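Exo-alpha-sialidase (Clostridium perfringens, PDB 2V72) binds galactose through its family 32 carbohydrate-binding module, the part described here, which probably helps the sialidase toxin hold on to galactose-bearing glycans. Local coordinates at residues Gln13-Ala18 with Lys61-Ser66; Thr21-Glu24 with Pro28-Ser31; Gly35-Met40 with Pro72-Asn77; Thr95-Gly100 with Val111-Pro116. All coordinates share one frame; numbering follows the deposited sequence.

In the fold
From the N terminus, 13-18 leads into strand 17-20, and interaction 1 closes the long loop back from strand 62-71, tying the turn before edge strand 17-20 to strand 62-71 of the other sheet. Nested within that loop, interaction 2 folds the chain after strand 17-20 back on itself, ending at a calcium ligand. Interaction 3 crosses interaction 1: 35-40 supplies further calcium ligands, and its partner 72-77 carries an arginine of the galactose site. Interactions 2 and 3 therefore share the calcium. Interaction 4 follows in series, about 24 Å centre to centre from both, packing edge strand 93-101 against 109-113, the sheet neighbour of strand 62-71 from interaction 1.

Interaction 1 of 4, residues Gln13-Ala18 with Lys61-Ser66; sequences QSEMTA and KARKVS
Glu15 and Arg63 meet in a salt bridge that is also a hydrogen bond: Arg63 NH2 donates to Glu15 OE1 at 2.6 Å, with an N-H...O angle of 158°. The oxygen is met almost along its own C-O direction and lies close to the guanidinium plane. Carboxylate and guanidinium are only 6° from coplanar, although the two side chains cross at about a right angle. Across the contact NH2 alone bonds to the carboxylate, while Arg63 NH1 stays 3.7 Å from Glu15 OE1. Arg63 gets there by a bend at chi2 (-81°), after which the chain runs out straight to its planar end. This pairing spans the two sheets of the beta-sandwich of an F5/8 type C (discoidin-like) module: Glu15 belongs to a short 3-10 turn ahead of edge strand 17-20, Arg63 to strand 62-71 of the other sheet. Arg63 NH2 also donates to the backbone Leu59 O; separately, NH1 forms a long, weak ion pair with the Glu143 carboxylate. Within 61-66, Lys61 CG lies over one face of the guanidinium, offset toward its rim. The charged end of that lysine keeps its distance from the bridge, Lys61 NZ being 6.7 Å from Glu15 OE1.

Interaction 2 of 4, residues Thr21-Glu24 with Pro28-Ser31; sequences TSEE and PASS. With CA (calcium ion), chain B.
Pro28 meets Glu23 first, its CA lying 3.4 Å from Glu23 OE1 and its CB brushing the same oxygen at a longer distance. Having no amide hydrogen, the proline nitrogen shares none with the carbonyl of Glu24, which merely passes nearby. Pro28 O accepts from Ser31 N at 3.0 Å, closing the first turn of the 3-10 segment. At Ala29 the main polar bond forms: Ala29 N donates to Glu23 OE1 over 2.7 Å, nearly straight at 175°. Glu23 holds its CG between its backbone N and carbonyl carbon (chi1 61°) and then extends, which carries the carboxylate across to the start of the turn. The Ala29 methyl rests against the same oxygen, with Ala29 CB to Glu23 OE1 at 3.5 Å. Next, Ser30 N takes part through water 1, which accepts from it and donates to Glu23 OE1, so this oxygen receives hydrogens from both an amide and a water. Finally Ser31 turns its carbonyl to the calcium ion, Ser31 O to metal 2.3 Å, beside ligands from Asp34, Asn36, Thr39, Ala137 and Glu138. Glu24, meanwhile, sends OE1 elsewhere, to the backbone N of Trp45 in the galactose pocket. In sequence the loop connects strand 17-20 to strand 41-42, and the Ala29 methyl packs on Ala18 and Ala20 of strand 17-20 and on Leu55 of strand 53-59.

Interaction 3 of 4, residues Gly35-Met40 with Pro72-Asn77; sequences GNINTM and PRTSGN. With CA (calcium ion), chain B; GAL (beta-D-galactopyranose), chain C.
Met40 lays its terminal methyl over one face of the Arg73 guanidinium, displaced toward the rim, with Met40 CE 3.8 Å from Arg73 CZ and 3.7 Å from Arg73 CB. A turn at chi3 (88°) swings the methyl back over the arginine. The edge of the same guanidinium does the polar work: Arg73 NE donates to Ser75 O at 2.6 Å, nearly in plane, while NH1 and NH2 both reach O3 of galactose, NH1 at 2.8 Å; a weaker bond runs from NH2 to O2. NH1 also has Asn78 O. Alongside, Thr74 touches the other loop by its CB, 3.5 Å from Ile37 O, and water 2 bridges Ile37 O to Thr74 N. Asn38 OD1 approaches the Thr74 methyl. The first loop is shaped by an Asx turn, Asn38 N donating to Asn36 OD1, and by the calcium ion, which binds Asn36 O, Thr39 O and Thr39 OG1. Met40 follows the calcium ligand Thr39 directly and packs on the galactose-binding Arg73; together with the backbone carbonyl at NE, this cover probably limits rotation of the guanidinium and helps hold NH1 and NH2 toward O3.

Interaction 4 of 4, residues Thr95-Gly100 with Val111-Pro116; sequences TLVAEG and VTFDSP
Val97 holds the rim of the Phe113 ring with both methyls and a carbonyl. Its CG2 reaches Phe113 CE2 at 3.5 Å, and CG1 sits 3.7 Å from Phe113 CZ; both methyls approach the CE2-CZ rim from one side of the ring plane, the two side chains crossing at about a right angle. The carbonyl comes in at the ring edge, in its plane, with Val97 O 3.3 Å from Phe113 CE2. Beside it, the Ala98 methyl touches Val111 CG1 at 3.9 Å and comes obliquely to the ring at a longer distance, Ala98 CB to Phe113 CE2 4.3 Å. What brings two successive side chains to the same partner is a classic beta bulge: Val97 and Ala98 both face Ile86 of strand 84-90, so neither points off to the other side of the strand as plain alternation would require. On the second segment normal alternation holds, Val111 and Phe113 pointing to the contact on either side of Thr112. Phe113 has CG anti to its carbonyl carbon (chi1 -55°), which sets the ring toward the bulge. Further out, strand 93-101 is an outermost strand of its sheet, whereas 109-113 pairs with 62-71 in the other sheet of the sandwich, where Val65 and Ile68 touch Phe113. The axes of 95-100 and 111-113 come within 8.7 Å, their directions 135° apart. Apolar throughout apart from one carbonyl at a ring edge, the contact depends on shape and burial of carbon surface, with the aromatic C-H edge, slightly positive, probably suiting the carbonyl oxygen.

Interaction 1 of 4, residues Gln13-Ala18 with Lys61-Ser66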
loop_
_atom_site.group_PDB
_atom_site.type_symbol
_atom_site.label_atom_id
_atom_site.label_comp_id
_atom_site.label_asym_id
_atom_site.label_seq_id
_atom_site.Cartn_x
_atom_site.Cartn_y
_atom_site.Cartn_z
ATOM N N GLN A 13 3.323 -8.554 -9.724
ATOM C CA GLN A 13 2.557 -8.687 -8.495
ATOM C C GLN A 13 2.426 -10.149 -8.076
ATOM O O GLN A 13 2.234 -10.443 -6.894
ATOM C CB GLN A 13 1.167 -8.060 -8.661
ATOM C CG GLN A 13 1.157 -6.532 -8.694
ATOM C CD GLN A 13 -0.246 -5.953 -8.807
ATOM O OE1 GLN A 13 -1.051 -6.413 -9.606
ATOM N NE2 GLN A 13 -0.537 -4.935 -8.008
ATOM N N SER A 14 2.535 -11.056 -9.047
ATOM C CA SER A 14 2.502 -12.495 -8.777
ATOM C C SER A 14 3.720 -12.935 -7.962
ATOM O O SER A 14 3.687 -13.976 -7.308
ATOM C CB SER A 14 2.415 -13.297 -10.077
ATOM O OG SER A 14 3.665 -13.330 -10.737
ATOM N N GLU A 15 4.786 -12.137 -8.007
ATOM C CA GLU A 15 5.984 -12.371 -7.201
ATOM C C GLU A 15 5.861 -11.745 -5.813
ATOM O O GLU A 15 6.745 -11.885 -4.958
ATOM C CB GLU A 15 7.219 -11.837 -7.922
ATOM C CG GLU A 15 7.841 -12.848 -8.864
ATOM C CD GLU A 15 8.726 -12.210 -9.906
ATOM O OE1 GLU A 15 9.443 -11.248 -9.564
ATOM O OE2 GLU A 15 8.698 -12.670 -11.072
ATOM N N MET A 16 4.753 -11.056 -5.595
ATOM C CA MET A 16 4.489 -10.428 -4.314
ATOM C C MET A 16 3.552 -11.291 -3.491
ATOM O O MET A 16 2.848 -12.146 -4.025
ATOM C CB MET A 16 3.879 -9.033 -4.507
ATOM C CG MET A 16 4.672 -8.121 -5.439
ATOM S SD MET A 16 3.803 -6.569 -5.659
ATOM C CE MET A 16 4.938 -5.701 -6.747
ATOM N N THR A 17 3.596 -11.068 -2.179
ATOM C CA THR A 17 2.651 -11.630 -1.227
ATOM C C THR A 17 2.299 -10.484 -0.306
ATOM O O THR A 17 3.148 -9.634 -0.020
ATOM C CB THR A 17 3.256 -12.772 -0.387
ATOM O OG1 THR A 17 4.547 -12.381 0.086
ATOM C CG2 THR A 17 3.404 -14.038 -1.212
ATOM N N ALA A 18 1.051 -10.457 0.152
ATOM C CA ALA A 18 0.561 -9.338 0.936
ATOM C C ALA A 18 0.046 -9.755 2.307
ATOM O O ALA A 18 -0.389 -10.896 2.509
ATOM C CB ALA A 18 -0.514 -8.578 0.163
ATOM N N LYS A 61 12.103 -10.751 -3.730
ATOM C CA LYS A 61 13.564 -10.707 -3.642
ATOM C C LYS A 61 14.033 -9.293 -3.310
ATOM O O LYS A 61 13.209 -8.406 -3.087
ATOM C CB LYS A 61 14.219 -11.240 -4.924
ATOM C CG LYS A 61 13.961 -10.436 -6.189
ATOM C CD LYS A 61 14.602 -11.141 -7.400
ATOM C CE LYS A 61 14.711 -10.229 -8.630
ATOM N NZ LYS A 61 15.648 -9.077 -8.417
ATOM N N ALA A 62 15.348 -9.091 -3.247
ATOM C CA ALA A 62 15.909 -7.755 -3.061
ATOM C C ALA A 62 15.719 -6.918 -4.330
ATOM O O ALA A 62 16.157 -7.298 -5.415
ATOM C CB ALA A 62 17.376 -7.839 -2.678
ATOM N N ARG A 63 15.037 -5.788 -4.184
ATOM C CA ARG A 63 14.718 -4.916 -5.307
ATOM C C ARG A 63 15.294 -3.520 -5.087
ATOM O O ARG A 63 15.599 -3.143 -3.957
ATOM C CB ARG A 63 13.197 -4.813 -5.478
ATOM C CG ARG A 63 12.450 -6.135 -5.507
ATOM C CD ARG A 63 12.508 -6.806 -6.866
ATOM N NE ARG A 63 11.656 -7.991 -6.868
ATOM C CZ ARG A 63 11.372 -8.741 -7.933
ATOM N NH1 ARG A 63 11.869 -8.452 -9.133
ATOM N NH2 ARG A 63 10.578 -9.796 -7.785
ATOM N N LYS A 64 15.438 -2.763 -6.174
ATOM C CA LYS A 64 15.827 -1.355 -6.113
ATOM C C LYS A 64 14.658 -0.501 -6.592
ATOM O O LYS A 64 14.515 -0.247 -7.795
ATOM C CB LYS A 64 17.061 -1.088 -6.980
ATOM C CG LYS A 64 18.355 -1.660 -6.444
ATOM C CD LYS A 64 19.526 -1.310 -7.367
ATOM C CE LYS A 64 20.842 -1.889 -6.853
ATOM N NZ LYS A 64 21.151 -1.460 -5.448
ATOM N N VAL A 65 13.820 -0.053 -5.660
ATOM C CA VAL A 65 12.552 0.547 -6.055
ATOM C C VAL A 65 12.654 2.056 -6.257
ATOM O O VAL A 65 13.136 2.793 -5.393
ATOM C CB VAL A 65 11.339 0.102 -5.138
ATOM C CG1 VAL A 65 11.608 -1.254 -4.490
ATOM C CG2 VAL A 65 10.981 1.137 -4.084
ATOM N N SER A 66 12.219 2.495 -7.435
ATOM C CA SER A 66 12.247 3.908 -7.795
ATOM C C SER A 66 10.897 4.585 -7.582
ATOM O O SER A 66 10.839 5.798 -7.421
ATOM C CB SER A 66 12.752 4.106 -9.233
ATOM O OG SER A 66 12.253 3.113 -10.115
#

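Interaction 2 of 4, residues Thr21-Glu24 with Pro28-Ser31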
loop_
_atom_site.group_PDB
_atom_site.type_symbol
_atom_site.label_atom_id
_atom_site.label_comp_id
_atom_site.label_asym_id
_atom_site.label_seq_id
_atom_site.Cartn_x
_atom_site.Cartn_y
_atom_site.Cartn_z
ATOM N N THR A 21 -2.612 -5.712 8.973
ATOM C CA THR A 21 -2.872 -5.782 10.405
ATOM C C THR A 21 -4.381 -5.776 10.675
ATOM O O THR A 21 -4.833 -6.159 11.765
ATOM C CB THR A 21 -2.214 -4.597 11.145
ATOM O OG1 THR A 21 -2.672 -3.362 10.574
ATOM C CG2 THR A 21 -0.700 -4.670 11.043
ATOM N N SER A 22 -5.137 -5.320 9.673
ATOM C CA SER A 22 -6.600 -5.326 9.686
ATOM C C SER A 22 -7.123 -5.552 8.278
ATOM O O SER A 22 -6.675 -4.898 7.324
ATOM C CB SER A 22 -7.151 -4.011 10.216
ATOM O OG SER A 22 -8.569 -4.057 10.260
ATOM N N GLU A 23 -8.058 -6.492 8.147
ATOM C CA GLU A 23 -8.676 -6.770 6.861
ATOM C C GLU A 23 -10.082 -7.321 7.018
ATOM O O GLU A 23 -10.334 -8.230 7.830
ATOM C CB GLU A 23 -7.790 -7.662 5.962
ATOM C CG GLU A 23 -7.438 -9.054 6.495
ATOM C CD GLU A 23 -6.084 -9.567 5.996
ATOM O OE1 GLU A 23 -5.864 -9.635 4.770
ATOM O OE2 GLU A 23 -5.230 -9.926 6.837
ATOM N N GLU A 24 -11.001 -6.730 6.263
ATOM C CA GLU A 24 -12.335 -7.268 6.097
ATOM C C GLU A 24 -12.203 -8.573 5.336
ATOM O O GLU A 24 -11.386 -8.668 4.415
ATOM C CB GLU A 24 -13.217 -6.274 5.329
ATOM C CG GLU A 24 -14.670 -6.711 5.148
ATOM C CD GLU A 24 -15.390 -7.011 6.466
ATOM O OE1 GLU A 24 -15.251 -6.231 7.438
ATOM O OE2 GLU A 24 -16.105 -8.033 6.516
ATOM N N PRO A 28 -9.325 -8.816 1.596
ATOM C CA PRO A 28 -8.042 -9.209 2.191
ATOM C C PRO A 28 -6.856 -8.437 1.600
ATOM O O PRO A 28 -6.973 -7.850 0.526
ATOM C CB PRO A 28 -7.928 -10.688 1.824
ATOM C CG PRO A 28 -8.683 -10.810 0.542
ATOM C CD PRO A 28 -9.809 -9.814 0.623
ATOM N N ALA A 29 -5.727 -8.454 2.303
ATOM C CA ALA A 29 -4.484 -7.841 1.823
ATOM C C ALA A 29 -4.098 -8.226 0.385
ATOM O O ALA A 29 -3.581 -7.393 -0.361
ATOM C CB ALA A 29 -3.362 -8.169 2.764
ATOM N N SER A 30 -4.357 -9.483 0.016
ATOM C CA SER A 30 -4.005 -10.042 -1.287
ATOM C C SER A 30 -4.751 -9.383 -2.446
ATOM O O SER A 30 -4.298 -9.412 -3.596
ATOM C CB SER A 30 -4.280 -11.546 -1.296
ATOM O OG SER A 30 -5.663 -11.821 -1.110
ATOM N N SER A 31 -5.898 -8.792 -2.135
ATOM C CA SER A 31 -6.696 -8.109 -3.130
ATOM C C SER A 31 -6.105 -6.762 -3.522
ATOM O O SER A 31 -6.561 -6.151 -4.478
ATOM C CB SER A 31 -8.132 -7.957 -2.636
ATOM O OG SER A 31 -8.813 -9.189 -2.771
HETATM CA CA CA B . -7.172 -5.269 -6.522
HETATM O O HOH W 1 -4.570 -11.302 2.510
#

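Interaction 3 of 4, residues Gly35-Met40 with Pro72-Asn77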
loop_
_atom_site.group_PDB
_atom_site.type_symbol
_atom_site.label_atom_id
_atom_site.label_comp_id
_atom_site.label_asym_id
_atom_site.label_seq_id
_atom_site.Cartn_x
_atom_site.Cartn_y
_atom_site.Cartn_z
ATOM N N GLY A 35 -4.022 -7.198 -9.524
ATOM C CA GLY A 35 -4.118 -6.602 -10.857
ATOM C C GLY A 35 -5.518 -6.202 -11.274
ATOM O O GLY A 35 -5.756 -5.918 -12.448
ATOM N N ASN A 36 -6.432 -6.172 -10.307
ATOM C CA ASN A 36 -7.839 -5.859 -10.539
ATOM C C ASN A 36 -8.263 -4.654 -9.706
ATOM O O ASN A 36 -8.222 -4.701 -8.480
ATOM C CB ASN A 36 -8.713 -7.079 -10.192
ATOM C CG ASN A 36 -10.163 -6.924 -10.645
ATOM O OD1 ASN A 36 -10.782 -5.877 -10.468
ATOM N ND2 ASN A 36 -10.709 -7.980 -11.226
ATOM N N ILE A 37 -8.681 -3.581 -10.368
ATOM C CA ILE A 37 -9.054 -2.344 -9.673
ATOM C C ILE A 37 -10.447 -2.401 -9.008
ATOM O O ILE A 37 -10.843 -1.474 -8.284
ATOM C CB ILE A 37 -8.900 -1.098 -10.596
ATOM C CG1 ILE A 37 -9.837 -1.186 -11.808
ATOM C CG2 ILE A 37 -7.429 -0.935 -11.030
ATOM C CD1 ILE A 37 -9.561 -0.145 -12.925
ATOM N N ASN A 38 -11.176 -3.489 -9.257
ATOM C CA ASN A 38 -12.481 -3.719 -8.625
ATOM C C ASN A 38 -12.401 -4.421 -7.263
ATOM O O ASN A 38 -13.374 -4.426 -6.514
ATOM C CB ASN A 38 -13.413 -4.494 -9.566
ATOM C CG ASN A 38 -13.744 -3.719 -10.834
ATOM O OD1 ASN A 38 -13.870 -2.492 -10.825
ATOM N ND2 ASN A 38 -13.889 -4.441 -11.938
ATOM N N THR A 39 -11.247 -5.011 -6.952
ATOM C CA THR A 39 -11.017 -5.642 -5.647
ATOM C C THR A 39 -10.031 -4.797 -4.846
ATOM O O THR A 39 -9.014 -4.342 -5.389
ATOM C CB THR A 39 -10.400 -7.039 -5.786
ATOM O OG1 THR A 39 -9.137 -6.919 -6.448
ATOM C CG2 THR A 39 -11.304 -7.976 -6.583
ATOM N N MET A 40 -10.310 -4.624 -3.554
ATOM C CA MET A 40 -9.449 -3.831 -2.676
ATOM C C MET A 40 -9.060 -4.537 -1.379
ATOM O O MET A 40 -9.750 -5.464 -0.937
ATOM C CB MET A 40 -10.144 -2.519 -2.322
ATOM C CG MET A 40 -11.383 -2.676 -1.463
ATOM S SD MET A 40 -12.235 -1.109 -1.280
ATOM C CE MET A 40 -13.302 -1.169 -2.725
ATOM N N PRO A 72 -6.364 4.031 -5.208
ATOM C CA PRO A 72 -7.524 4.001 -4.329
ATOM C C PRO A 72 -8.675 3.185 -4.911
ATOM O O PRO A 72 -8.630 2.770 -6.075
ATOM C CB PRO A 72 -7.929 5.483 -4.229
ATOM C CG PRO A 72 -6.756 6.246 -4.701
ATOM C CD PRO A 72 -6.123 5.387 -5.732
ATOM N N ARG A 73 -9.701 2.966 -4.097
ATOM C CA ARG A 73 -10.920 2.304 -4.541
ATOM C C ARG A 73 -11.571 3.025 -5.722
ATOM O O ARG A 73 -11.706 4.247 -5.738
ATOM C CB ARG A 73 -11.907 2.152 -3.385
ATOM C CG ARG A 73 -12.354 3.450 -2.734
ATOM C CD ARG A 73 -13.136 3.174 -1.464
ATOM N NE ARG A 73 -14.339 2.390 -1.724
ATOM C CZ ARG A 73 -14.968 1.641 -0.822
ATOM N NH1 ARG A 73 -14.512 1.545 0.426
ATOM N NH2 ARG A 73 -16.052 0.973 -1.175
ATOM N N THR A 74 -11.963 2.232 -6.709
ATOM C CA THR A 74 -12.506 2.709 -7.975
ATOM C C THR A 74 -13.887 3.374 -7.784
ATOM O O THR A 74 -14.345 4.140 -8.629
ATOM C CB THR A 74 -12.538 1.522 -8.987
ATOM O OG1 THR A 74 -12.178 1.972 -10.297
ATOM C CG2 THR A 74 -13.890 0.832 -9.013
ATOM N N SER A 75 -14.512 3.098 -6.642
ATOM C CA SER A 75 -15.843 3.589 -6.302
ATOM C C SER A 75 -15.956 3.683 -4.773
ATOM O O SER A 75 -15.314 2.913 -4.054
ATOM C CB SER A 75 -16.897 2.638 -6.868
ATOM O OG SER A 75 -18.174 2.902 -6.335
ATOM N N GLY A 76 -16.763 4.621 -4.284
ATOM C CA GLY A 76 -16.864 4.893 -2.848
ATOM C C GLY A 76 -15.682 5.709 -2.358
ATOM O O GLY A 76 -14.694 5.863 -3.076
ATOM N N ASN A 77 -15.769 6.243 -1.142
ATOM C CA ASN A 77 -14.629 6.981 -0.572
ATOM C C ASN A 77 -14.021 6.424 0.731
ATOM O O ASN A 77 -12.920 6.816 1.124
ATOM C CB ASN A 77 -14.916 8.493 -0.476
ATOM C CG ASN A 77 -16.034 8.841 0.499
ATOM O OD1 ASN A 77 -16.328 10.026 0.709
ATOM N ND2 ASN A 77 -16.664 7.830 1.096
HETATM CA CA CA B . -7.172 -5.269 -6.522
HETATM C C1 GAL C . -19.478 0.239 2.589
HETATM C C2 GAL C . -18.365 0.149 1.548
HETATM C C3 GAL C . -17.257 -0.804 2.009
HETATM C C4 GAL C . -16.823 -0.535 3.452
HETATM C C5 GAL C . -18.022 -0.401 4.380
HETATM C C6 GAL C . -17.571 0.008 5.780
HETATM O O1 GAL C . -20.356 1.268 2.212
HETATM O O2 GAL C . -18.896 -0.253 0.302
HETATM O O3 GAL C . -16.135 -0.651 1.171
HETATM O O4 GAL C . -16.067 0.655 3.513
HETATM O O5 GAL C . -18.941 0.556 3.864
HETATM O O6 GAL C . -18.617 -0.217 6.701
HETATM O O HOH W 2 -12.024 -0.504 -6.188
#

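Interaction 4 of 4, residues Thr95-Gly100 with Val111-Pro116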
loop_
_atom_site.group_PDB
_atom_site.type_symbol
_atom_site.label_atom_id
_atom_site.label_comp_id
_atom_site.label_asym_id
_atom_site.label_seq_id
_atom_site.Cartn_x
_atom_site.Cartn_y
_atom_site.Cartn_z
ATOM N N THR A 95 13.237 0.688 7.706
ATOM C CA THR A 95 13.568 2.110 7.667
ATOM C C THR A 95 12.485 2.952 6.987
ATOM O O THR A 95 12.023 2.614 5.898
ATOM C CB THR A 95 14.945 2.345 6.992
ATOM O OG1 THR A 95 15.066 3.712 6.579
ATOM C CG2 THR A 95 15.129 1.437 5.775
ATOM N N LEU A 96 12.094 4.043 7.651
ATOM C CA LEU A 96 11.140 5.018 7.120
ATOM C C LEU A 96 11.708 5.726 5.890
ATOM O O LEU A 96 12.798 6.307 5.937
ATOM C CB LEU A 96 10.768 6.050 8.195
ATOM C CG LEU A 96 9.693 7.092 7.852
ATOM C CD1 LEU A 96 8.292 6.523 7.993
ATOM C CD2 LEU A 96 9.834 8.335 8.708
ATOM N N VAL A 97 10.946 5.690 4.800
ATOM C CA VAL A 97 11.437 6.139 3.500
ATOM C C VAL A 97 10.505 7.131 2.794
ATOM O O VAL A 97 10.903 7.785 1.831
ATOM C CB VAL A 97 11.757 4.924 2.592
ATOM C CG1 VAL A 97 10.484 4.311 1.993
ATOM C CG2 VAL A 97 12.773 5.301 1.522
ATOM N N ALA A 98 9.270 7.232 3.275
ATOM C CA ALA A 98 8.306 8.207 2.774
ATOM C C ALA A 98 7.253 8.487 3.832
ATOM O O ALA A 98 6.939 7.621 4.648
ATOM C CB ALA A 98 7.653 7.719 1.485
ATOM N N GLU A 99 6.732 9.708 3.826
ATOM C CA GLU A 99 5.618 10.094 4.690
ATOM C C GLU A 99 5.023 11.398 4.200
ATOM O O GLU A 99 5.725 12.212 3.605
ATOM C CB GLU A 99 6.051 10.218 6.160
ATOM C CG GLU A 99 7.346 11.001 6.392
ATOM C CD GLU A 99 7.124 12.397 6.950
ATOM O OE1 GLU A 99 6.247 13.130 6.431
ATOM O OE2 GLU A 99 7.843 12.757 7.913
ATOM N N GLY A 100 3.729 11.588 4.443
ATOM C CA GLY A 100 3.055 12.819 4.065
ATOM C C GLY A 100 1.543 12.756 4.155
ATOM O O GLY A 100 0.978 12.032 4.980
ATOM N N VAL A 111 4.539 7.726 -5.326
ATOM C CA VAL A 111 5.672 8.067 -4.481
ATOM C C VAL A 111 6.922 7.673 -5.255
ATOM O O VAL A 111 7.084 6.516 -5.654
ATOM C CB VAL A 111 5.613 7.340 -3.107
ATOM C CG1 VAL A 111 6.924 7.505 -2.349
ATOM C CG2 VAL A 111 4.449 7.867 -2.272
ATOM N N THR A 112 7.792 8.646 -5.489
ATOM C CA THR A 112 8.996 8.396 -6.274
ATOM C C THR A 112 10.257 8.613 -5.443
ATOM O O THR A 112 10.329 9.525 -4.617
ATOM C CB THR A 112 9.002 9.222 -7.583
ATOM O OG1 THR A 112 7.845 8.877 -8.362
ATOM C CG2 THR A 112 10.265 8.941 -8.418
ATOM N N PHE A 113 11.235 7.742 -5.655
ATOM C CA PHE A 113 12.525 7.850 -5.000
ATOM C C PHE A 113 13.593 8.186 -6.039
ATOM O O PHE A 113 14.006 7.319 -6.822
ATOM C CB PHE A 113 12.864 6.551 -4.255
ATOM C CG PHE A 113 11.807 6.117 -3.275
ATOM C CD1 PHE A 113 10.909 5.108 -3.604
ATOM C CD2 PHE A 113 11.705 6.719 -2.025
ATOM C CE1 PHE A 113 9.930 4.700 -2.704
ATOM C CE2 PHE A 113 10.726 6.320 -1.122
ATOM C CZ PHE A 113 9.844 5.310 -1.460
ATOM N N ASP A 114 14.016 9.453 -6.046
ATOM C CA ASP A 114 15.083 9.943 -6.936
ATOM C C ASP A 114 16.321 9.045 -6.859
ATOM O O ASP A 114 16.860 8.631 -7.889
ATOM C CB ASP A 114 15.453 11.395 -6.601
ATOM C CG ASP A 114 14.323 12.388 -6.897
ATOM O OD1 ASP A 114 13.487 12.128 -7.797
ATOM O OD2 ASP A 114 14.284 13.450 -6.230
ATOM N N SER A 115 16.758 8.757 -5.634
ATOM C CA SER A 115 17.687 7.657 -5.364
ATOM C C SER A 115 16.883 6.387 -5.059
ATOM O O SER A 115 16.197 6.335 -4.034
ATOM C CB SER A 115 18.587 7.984 -4.170
ATOM O OG SER A 115 19.804 8.573 -4.587
ATOM N N PRO A 116 16.968 5.365 -5.943
ATOM C CA PRO A 116 16.196 4.119 -5.799
ATOM C C PRO A 116 16.563 3.342 -4.533
ATOM O O PRO A 116 17.744 3.154 -4.229
ATOM C CB PRO A 116 16.578 3.314 -7.046
ATOM C CG PRO A 116 17.143 4.320 -8.000
ATOM C CD PRO A 116 17.828 5.330 -7.138
#